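PDB 5XH8: extracellular invertase from Aspergillus kawachii, which probably hydrolyses sucrose and related beta-fructofuranosides and, with high transfructosylation activity, transfers fructosyl units to build fructooligosaccharides such as 1-kestose. Local coordinates for residues Leu33-His45 with Asn362-Arg374. Numbering follows the deposited sequence.
Sequences LPPNGQIGDPCLH and NQQNWTGTLLLPR
Gly37 to Ile39 run parallel to Asn365-Thr367, joined by three backbone hydrogen bonds: Gly37 N to Asn365 O (2.9 Å), Thr367 N to Gly37 O (3.0 Å) and Ile39 N to Thr367 O (3.0 Å). Beyond Thr367 the ladder stops, and a water lies within hydrogen-bonding distance of both Gly37 O and Gly368 O and can bridge them where the strands part. Gln38 and Thr367 lie on one face of the sheet; the two side chains cross obliquely, with Gln38 CG 3.9 Å from Thr367 CB. Leu33 and Trp366 meet elsewhere: Leu33 CD1 comes up at a slant on the six-membered ring, 3.9 Å from Trp366 CE3, while Gln364 CD lies on the other side of the indole, near its rim, and Gln364 NE2 donates to Trp366 O. Trp366 CG lies between the backbone N and the carbonyl carbon (chi1 60°), which carries the ring to where Leu33 CD1 can reach it, and NE1 is bonded to Phe23 O. Leu33 CB, in turn, sits 3.9 Å from Thr369 OG1, a hydroxyl that donates to the carbonyl of the next residue, Leu370. Both Trp366 and Thr369 also touch Trp564, on strand 559-564 of the C-terminal beta-sandwich. Where the strands diverge, Leu370 reaches across with both methyls: CD2 meets Ile39 CD1 at 3.6 Å, the side chains crossing at about a right angle, and CD1 packs on Pro42 CB at 3.8 Å. Strand 37-47 thus pairs in parallel with the beginning of strand 366-385 across more than 300 residues of sequence, joining the first blade to the last, consistent with closure of the ring in the five-bladed beta-propeller of family GH32.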
ATOM      1  N   LEU A  33      -3.579  33.805   1.484  1.00 20.69           N
ATOM      2  CA  LEU A  33      -4.631  33.067   0.840  1.00 21.14           C
ATOM      3  C   LEU A  33      -4.288  32.998  -0.658  1.00 20.74           C
ATOM      4  O   LEU A  33      -3.530  33.823  -1.144  1.00 21.15           O
ATOM      5  CB  LEU A  33      -6.005  33.727   1.115  1.00 20.90           C
ATOM      6  CG  LEU A  33      -6.459  34.967   0.352  1.00 21.04           C
ATOM      7  CD1 LEU A  33      -7.889  35.317   0.766  1.00 21.62           C
ATOM      8  CD2 LEU A  33      -5.528  36.169   0.556  1.00 22.40           C
ATOM      9  N   PRO A  34      -4.846  32.027  -1.391  1.00 20.38           N
ATOM     10  CA  PRO A  34      -4.489  31.897  -2.813  1.00 21.85           C
ATOM     11  C   PRO A  34      -4.991  33.077  -3.658  1.00 22.76           C
ATOM     12  O   PRO A  34      -5.781  33.902  -3.164  1.00 22.03           O
ATOM     13  CB  PRO A  34      -5.173  30.584  -3.234  1.00 21.47           C
ATOM     14  CG  PRO A  34      -6.254  30.377  -2.219  1.00 21.36           C
ATOM     15  CD  PRO A  34      -5.765  30.978  -0.953  1.00 20.66           C
ATOM     16  N   PRO A  35      -4.545  33.152  -4.929  1.00 23.11           N
ATOM     17  CA  PRO A  35      -5.025  34.213  -5.815  1.00 23.37           C
ATOM     18  C   PRO A  35      -6.541  34.219  -5.968  1.00 22.95           C
ATOM     19  O   PRO A  35      -7.134  35.287  -6.074  1.00 23.58           O
ATOM     20  CB  PRO A  35      -4.309  33.927  -7.138  1.00 23.63           C
ATOM     21  CG  PRO A  35      -3.069  33.202  -6.728  1.00 24.20           C
ATOM     22  CD  PRO A  35      -3.527  32.319  -5.592  1.00 23.91           C
ATOM     23  N   ASN A  36      -7.155  33.038  -5.916  1.00 23.82           N
ATOM     24  CA  ASN A  36      -8.612  32.896  -5.864  1.00 23.93           C
ATOM     25  C   ASN A  36      -8.942  31.504  -5.377  1.00 23.44           C
ATOM     26  O   ASN A  36      -8.027  30.717  -5.114  1.00 23.42           O
ATOM     27  CB  ASN A  36      -9.194  33.095  -7.258  1.00 26.60           C
ATOM     28  CG  ASN A  36      -8.527  32.197  -8.291  1.00 28.82           C
ATOM     29  OD1 ASN A  36      -8.371  30.990  -8.105  1.00 27.31           O
ATOM     30  ND2 ASN A  36      -8.087  32.800  -9.360  1.00 32.82           N
ATOM     31  N   GLY A  37     -10.236  31.182  -5.277  1.00 20.67           N
ATOM     32  CA  GLY A  37     -10.657  29.840  -4.914  1.00 20.87           C
ATOM     33  C   GLY A  37     -10.439  29.524  -3.432  1.00 20.70           C
ATOM     34  O   GLY A  37     -10.322  30.407  -2.581  1.00 19.84           O
ATOM     35  N   GLN A  38     -10.387  28.243  -3.129  1.00 21.42           N
ATOM     36  CA  GLN A  38     -10.516  27.767  -1.748  1.00 21.27           C
ATOM     37  C   GLN A  38      -9.139  27.419  -1.188  1.00 21.40           C
ATOM     38  O   GLN A  38      -8.274  26.879  -1.904  1.00 20.46           O
ATOM     39  CB  GLN A  38     -11.438  26.531  -1.716  1.00 21.49           C
ATOM     40  CG  GLN A  38     -11.843  26.046  -0.323  1.00 21.90           C
ATOM     41  CD  GLN A  38     -10.942  24.966   0.235  1.00 22.97           C
ATOM     42  OE1 GLN A  38      -9.853  24.671  -0.295  1.00 23.07           O
ATOM     43  NE2 GLN A  38     -11.393  24.347   1.306  1.00 23.61           N
ATOM     44  N   ILE A  39      -8.979  27.711   0.097  1.00 20.99           N
ATOM     45  CA  ILE A  39      -7.845  27.305   0.865  1.00 20.51           C
ATOM     46  C   ILE A  39      -8.298  26.389   1.975  1.00 20.23           C
ATOM     47  O   ILE A  39      -9.314  26.659   2.673  1.00 20.56           O
ATOM     48  CB  ILE A  39      -7.010  28.515   1.377  1.00 21.27           C
ATOM     49  CG1 ILE A  39      -5.698  28.009   2.016  1.00 21.14           C
ATOM     50  CG2 ILE A  39      -7.819  29.406   2.337  1.00 21.52           C
ATOM     51  CD1 ILE A  39      -4.711  29.086   2.410  1.00 21.55           C
ATOM     52  N   GLY A  40      -7.527  25.305   2.143  1.00 19.10           N
ATOM     53  CA  GLY A  40      -7.719  24.349   3.216  1.00 19.68           C
ATOM     54  C   GLY A  40      -6.535  24.399   4.180  1.00 20.48           C
ATOM     55  O   GLY A  40      -5.908  25.434   4.329  1.00 20.27           O
ATOM     56  N   ASP A  41      -6.231  23.259   4.800  1.00 20.62           N
ATOM     57  CA  ASP A  41      -5.188  23.149   5.842  1.00 20.98           C
ATOM     58  C   ASP A  41      -3.871  23.713   5.323  1.00 20.22           C
ATOM     59  O   ASP A  41      -3.454  23.347   4.205  1.00 20.68           O
ATOM     60  CB  ASP A  41      -4.884  21.687   6.192  1.00 21.11           C
ATOM     61  CG  ASP A  41      -6.063  20.917   6.739  1.00 22.35           C
ATOM     62  OD1 ASP A  41      -7.216  21.359   6.576  1.00 22.10           O
ATOM     63  OD2 ASP A  41      -5.821  19.818   7.309  1.00 21.32           O
ATOM     64  N   PRO A  42      -3.196  24.573   6.110  1.00 18.76           N
ATOM     65  CA  PRO A  42      -1.826  24.868   5.749  1.00 19.12           C
ATOM     66  C   PRO A  42      -0.959  23.607   5.987  1.00 19.73           C
ATOM     67  O   PRO A  42      -1.334  22.748   6.774  1.00 19.22           O
ATOM     68  CB  PRO A  42      -1.450  26.001   6.699  1.00 19.42           C
ATOM     69  CG  PRO A  42      -2.270  25.722   7.921  1.00 19.64           C
ATOM     70  CD  PRO A  42      -3.570  25.192   7.396  1.00 19.06           C
ATOM     71  N   CYS A  43       0.144  23.494   5.260  1.00 20.40           N
ATOM     72  CA  CYS A  43       1.079  22.375   5.409  1.00 20.93           C
ATOM     73  C   CYS A  43       2.302  22.691   4.570  1.00 20.93           C
ATOM     74  O   CYS A  43       2.421  23.798   4.023  1.00 20.84           O
ATOM     75  CB  CYS A  43       0.431  21.031   4.981  1.00 22.06           C
ATOM     76  SG  CYS A  43      -0.231  21.006   3.307  1.00 23.34           S
ATOM     77  N   LEU A  44       3.252  21.761   4.533  1.00 20.99           N
ATOM     78  CA  LEU A  44       4.374  21.794   3.595  1.00 22.12           C
ATOM     79  C   LEU A  44       5.426  22.895   3.863  1.00 23.39           C
ATOM     80  O   LEU A  44       6.433  22.941   3.145  1.00 26.26           O
ATOM     81  CB  LEU A  44       3.844  21.852   2.132  1.00 22.69           C
ATOM     82  CG  LEU A  44       4.800  21.928   0.926  1.00 24.40           C
ATOM     83  CD1 LEU A  44       4.336  21.057  -0.230  1.00 26.15           C
ATOM     84  CD2 LEU A  44       4.989  23.354   0.456  1.00 26.01           C
ATOM     85  N   HIS A  45       5.264  23.702   4.917  1.00 22.16           N
ATOM     86  CA  HIS A  45       6.151  24.846   5.150  1.00 22.64           C
ATOM     87  C   HIS A  45       7.623  24.402   5.293  1.00 23.47           C
ATOM     88  O   HIS A  45       7.896  23.363   5.894  1.00 25.70           O
ATOM     89  CB  HIS A  45       5.844  25.605   6.453  1.00 23.01           C
ATOM     90  CG  HIS A  45       4.412  25.947   6.698  1.00 23.37           C
ATOM     91  ND1 HIS A  45       3.560  26.397   5.710  1.00 24.32           N
ATOM     92  CD2 HIS A  45       3.708  26.003   7.851  1.00 23.20           C
ATOM     93  CE1 HIS A  45       2.373  26.649   6.227  1.00 23.50           C
ATOM     94  NE2 HIS A  45       2.444  26.438   7.532  1.00 24.77           N
ATOM     95  N   ASN A 362     -19.888  31.329  -5.311  1.00 26.90           N
ATOM     96  CA  ASN A 362     -19.576  31.649  -6.709  1.00 29.15           C
ATOM     97  C   ASN A 362     -19.398  33.138  -6.938  1.00 27.36           C
ATOM     98  O   ASN A 362     -18.622  33.527  -7.800  1.00 27.40           O
ATOM     99  CB  ASN A 362     -20.637  31.111  -7.659  1.00 31.66           C
ATOM    100  CG  ASN A 362     -20.690  29.597  -7.664  1.00 34.65           C
ATOM    101  OD1 ASN A 362     -19.764  28.918  -7.223  1.00 38.99           O
ATOM    102  ND2 ASN A 362     -21.780  29.068  -8.152  1.00 38.73           N
ATOM    103  N   GLN A 363     -20.085  33.945  -6.134  1.00 26.34           N
ATOM    104  CA  GLN A 363     -19.977  35.406  -6.203  1.00 25.73           C
ATOM    105  C   GLN A 363     -18.640  35.860  -5.629  1.00 24.82           C
ATOM    106  O   GLN A 363     -17.951  36.704  -6.202  1.00 25.17           O
ATOM    107  CB  GLN A 363     -21.138  36.053  -5.430  1.00 26.34           C
ATOM    108  CG  GLN A 363     -22.497  35.886  -6.110  1.00 26.77           C
ATOM    109  CD  GLN A 363     -23.078  34.485  -5.995  1.00 27.82           C
ATOM    110  OE1 GLN A 363     -22.831  33.745  -5.032  1.00 26.95           O
ATOM    111  NE2 GLN A 363     -23.877  34.121  -6.972  1.00 29.73           N
ATOM    112  N   GLN A 364     -18.268  35.294  -4.489  1.00 24.35           N
ATOM    113  CA  GLN A 364     -17.002  35.651  -3.869  1.00 25.40           C
ATOM    114  C   GLN A 364     -15.829  35.107  -4.694  1.00 23.98           C
ATOM    115  O   GLN A 364     -14.845  35.796  -4.892  1.00 23.63           O
ATOM    116  CB  GLN A 364     -16.957  35.161  -2.421  1.00 26.57           C
ATOM    117  CG  GLN A 364     -15.755  35.672  -1.659  1.00 28.73           C
ATOM    118  CD  GLN A 364     -15.939  35.564  -0.165  1.00 29.21           C
ATOM    119  OE1 GLN A 364     -16.174  36.560   0.514  1.00 27.23           O
ATOM    120  NE2 GLN A 364     -15.835  34.334   0.357  1.00 28.75           N
ATOM    121  N   ASN A 365     -15.957  33.887  -5.195  1.00 23.46           N
ATOM    122  CA  ASN A 365     -14.901  33.238  -5.950  1.00 25.19           C
ATOM    123  C   ASN A 365     -13.602  33.027  -5.147  1.00 24.35           C
ATOM    124  O   ASN A 365     -12.532  32.883  -5.738  1.00 24.91           O
ATOM    125  CB  ASN A 365     -14.605  33.969  -7.267  1.00 27.30           C
ATOM    126  CG  ASN A 365     -13.802  33.109  -8.245  1.00 30.01           C
ATOM    127  OD1 ASN A 365     -13.943  31.905  -8.272  1.00 32.20           O
ATOM    128  ND2 ASN A 365     -12.937  33.730  -9.012  1.00 31.39           N
ATOM    129  N   TRP A 366     -13.709  33.014  -3.816  1.00 23.59           N
ATOM    130  CA  TRP A 366     -12.658  32.513  -2.939  1.00 22.92           C
ATOM    131  C   TRP A 366     -13.318  32.113  -1.627  1.00 23.52           C
ATOM    132  O   TRP A 366     -14.441  32.532  -1.326  1.00 21.62           O
ATOM    133  CB  TRP A 366     -11.539  33.533  -2.680  1.00 23.44           C
ATOM    134  CG  TRP A 366     -12.001  34.830  -2.021  1.00 23.58           C
ATOM    135  CD1 TRP A 366     -12.465  35.950  -2.660  1.00 23.45           C
ATOM    136  CD2 TRP A 366     -12.051  35.128  -0.609  1.00 23.29           C
ATOM    137  NE1 TRP A 366     -12.797  36.923  -1.743  1.00 22.37           N
ATOM    138  CE2 TRP A 366     -12.571  36.447  -0.479  1.00 23.06           C
ATOM    139  CE3 TRP A 366     -11.706  34.424   0.546  1.00 23.21           C
ATOM    140  CZ2 TRP A 366     -12.760  37.063   0.756  1.00 22.97           C
ATOM    141  CZ3 TRP A 366     -11.861  35.054   1.784  1.00 23.18           C
ATOM    142  CH2 TRP A 366     -12.406  36.359   1.874  1.00 23.53           C
ATOM    143  N   THR A 367     -12.611  31.281  -0.871  1.00 22.78           N
ATOM    144  CA  THR A 367     -13.127  30.693   0.354  1.00 22.97           C
ATOM    145  C   THR A 367     -11.961  30.401   1.281  1.00 22.63           C
ATOM    146  O   THR A 367     -11.054  29.653   0.914  1.00 22.00           O
ATOM    147  CB  THR A 367     -13.857  29.360   0.085  1.00 22.93           C
ATOM    148  OG1 THR A 367     -14.868  29.539  -0.904  1.00 23.06           O
ATOM    149  CG2 THR A 367     -14.482  28.820   1.361  1.00 23.56           C
ATOM    150  N   GLY A 368     -12.005  30.989   2.480  1.00 22.17           N
ATOM    151  CA  GLY A 368     -11.004  30.777   3.490  1.00 22.70           C
ATOM    152  C   GLY A 368      -9.771  31.676   3.436  1.00 23.06           C
ATOM    153  O   GLY A 368      -9.465  32.334   2.423  1.00 21.61           O
ATOM    154  N   THR A 369      -9.043  31.657   4.545  1.00 21.57           N
ATOM    155  CA  THR A 369      -7.751  32.306   4.638  1.00 21.89           C
ATOM    156  C   THR A 369      -6.933  31.588   5.691  1.00 21.68           C
ATOM    157  O   THR A 369      -7.496  30.837   6.493  1.00 20.98           O
ATOM    158  CB  THR A 369      -7.906  33.793   5.017  1.00 21.74           C
ATOM    159  OG1 THR A 369      -6.644  34.456   4.934  1.00 21.54           O
ATOM    160  CG2 THR A 369      -8.462  33.949   6.422  1.00 22.54           C
ATOM    161  N   LEU A 370      -5.612  31.803   5.667  1.00 21.27           N
ATOM    162  CA  LEU A 370      -4.801  31.524   6.832  1.00 22.03           C
ATOM    163  C   LEU A 370      -4.822  32.770   7.694  1.00 22.80           C
ATOM    164  O   LEU A 370      -4.978  33.897   7.181  1.00 20.91           O
ATOM    165  CB  LEU A 370      -3.348  31.204   6.452  1.00 22.46           C
ATOM    166  CG  LEU A 370      -3.109  30.029   5.511  1.00 22.89           C
ATOM    167  CD1 LEU A 370      -1.628  29.648   5.485  1.00 24.74           C
ATOM    168  CD2 LEU A 370      -3.962  28.837   5.898  1.00 23.05           C
ATOM    169  N   LEU A 371      -4.654  32.574   8.993  1.00 21.69           N
ATOM    170  CA  LEU A 371      -4.459  33.704   9.907  1.00 23.33           C
ATOM    171  C   LEU A 371      -3.014  34.228   9.835  1.00 23.86           C
ATOM    172  O   LEU A 371      -2.147  33.657   9.143  1.00 22.62           O
ATOM    173  CB  LEU A 371      -4.853  33.293  11.318  1.00 23.82           C
ATOM    174  CG  LEU A 371      -6.303  32.801  11.432  1.00 24.24           C
ATOM    175  CD1 LEU A 371      -6.621  32.481  12.889  1.00 26.60           C
ATOM    176  CD2 LEU A 371      -7.280  33.832  10.888  1.00 25.44           C
ATOM    177  N   LEU A 372      -2.765  35.354  10.500  1.00 24.37           N
ATOM    178  CA  LEU A 372      -1.443  35.953  10.506  1.00 23.93           C
ATOM    179  C   LEU A 372      -0.419  34.934  11.078  1.00 22.67           C
ATOM    180  O   LEU A 372      -0.743  34.187  11.999  1.00 21.05           O
ATOM    181  CB  LEU A 372      -1.413  37.205  11.402  1.00 24.62           C
ATOM    182  CG  LEU A 372      -2.360  38.365  11.074  1.00 24.63           C
ATOM    183  CD1 LEU A 372      -2.366  39.327  12.253  1.00 25.22           C
ATOM    184  CD2 LEU A 372      -1.952  39.016   9.763  1.00 25.52           C
ATOM    185  N   PRO A 373       0.804  34.907  10.534  1.00 21.96           N
ATOM    186  CA  PRO A 373       1.803  34.019  11.119  1.00 22.30           C
ATOM    187  C   PRO A 373       2.003  34.386  12.575  1.00 24.26           C
ATOM    188  O   PRO A 373       2.066  35.592  12.895  1.00 25.76           O
ATOM    189  CB  PRO A 373       3.071  34.323  10.313  1.00 21.47           C
ATOM    190  CG  PRO A 373       2.838  35.668   9.694  1.00 22.90           C
ATOM    191  CD  PRO A 373       1.358  35.730   9.448  1.00 22.17           C
ATOM    192  N   ARG A 374       2.099  33.379  13.444  1.00 23.88           N
ATOM    193  CA  ARG A 374       2.259  33.605  14.877  1.00 23.30           C
ATOM    194  C   ARG A 374       3.573  32.978  15.384  1.00 26.86           C
ATOM    195  O   ARG A 374       3.905  31.831  15.039  1.00 23.43           O
ATOM    196  CB  ARG A 374       1.087  33.036  15.648  1.00 24.06           C
ATOM    197  CG  ARG A 374      -0.207  33.768  15.379  1.00 23.36           C
ATOM    198  CD  ARG A 374      -1.441  33.114  15.947  1.00 24.52           C
ATOM    199  NE  ARG A 374      -2.610  33.898  15.525  1.00 24.52           N
ATOM    200  CZ  ARG A 374      -3.882  33.582  15.747  1.00 24.15           C
ATOM    201  NH1 ARG A 374      -4.222  32.477  16.390  1.00 24.54           N
ATOM    202  NH2 ARG A 374      -4.824  34.398  15.309  1.00 25.55           N
TER
HETATM  203  O   HOH W   1      -8.980  31.786  -0.306  1.00 21.35           O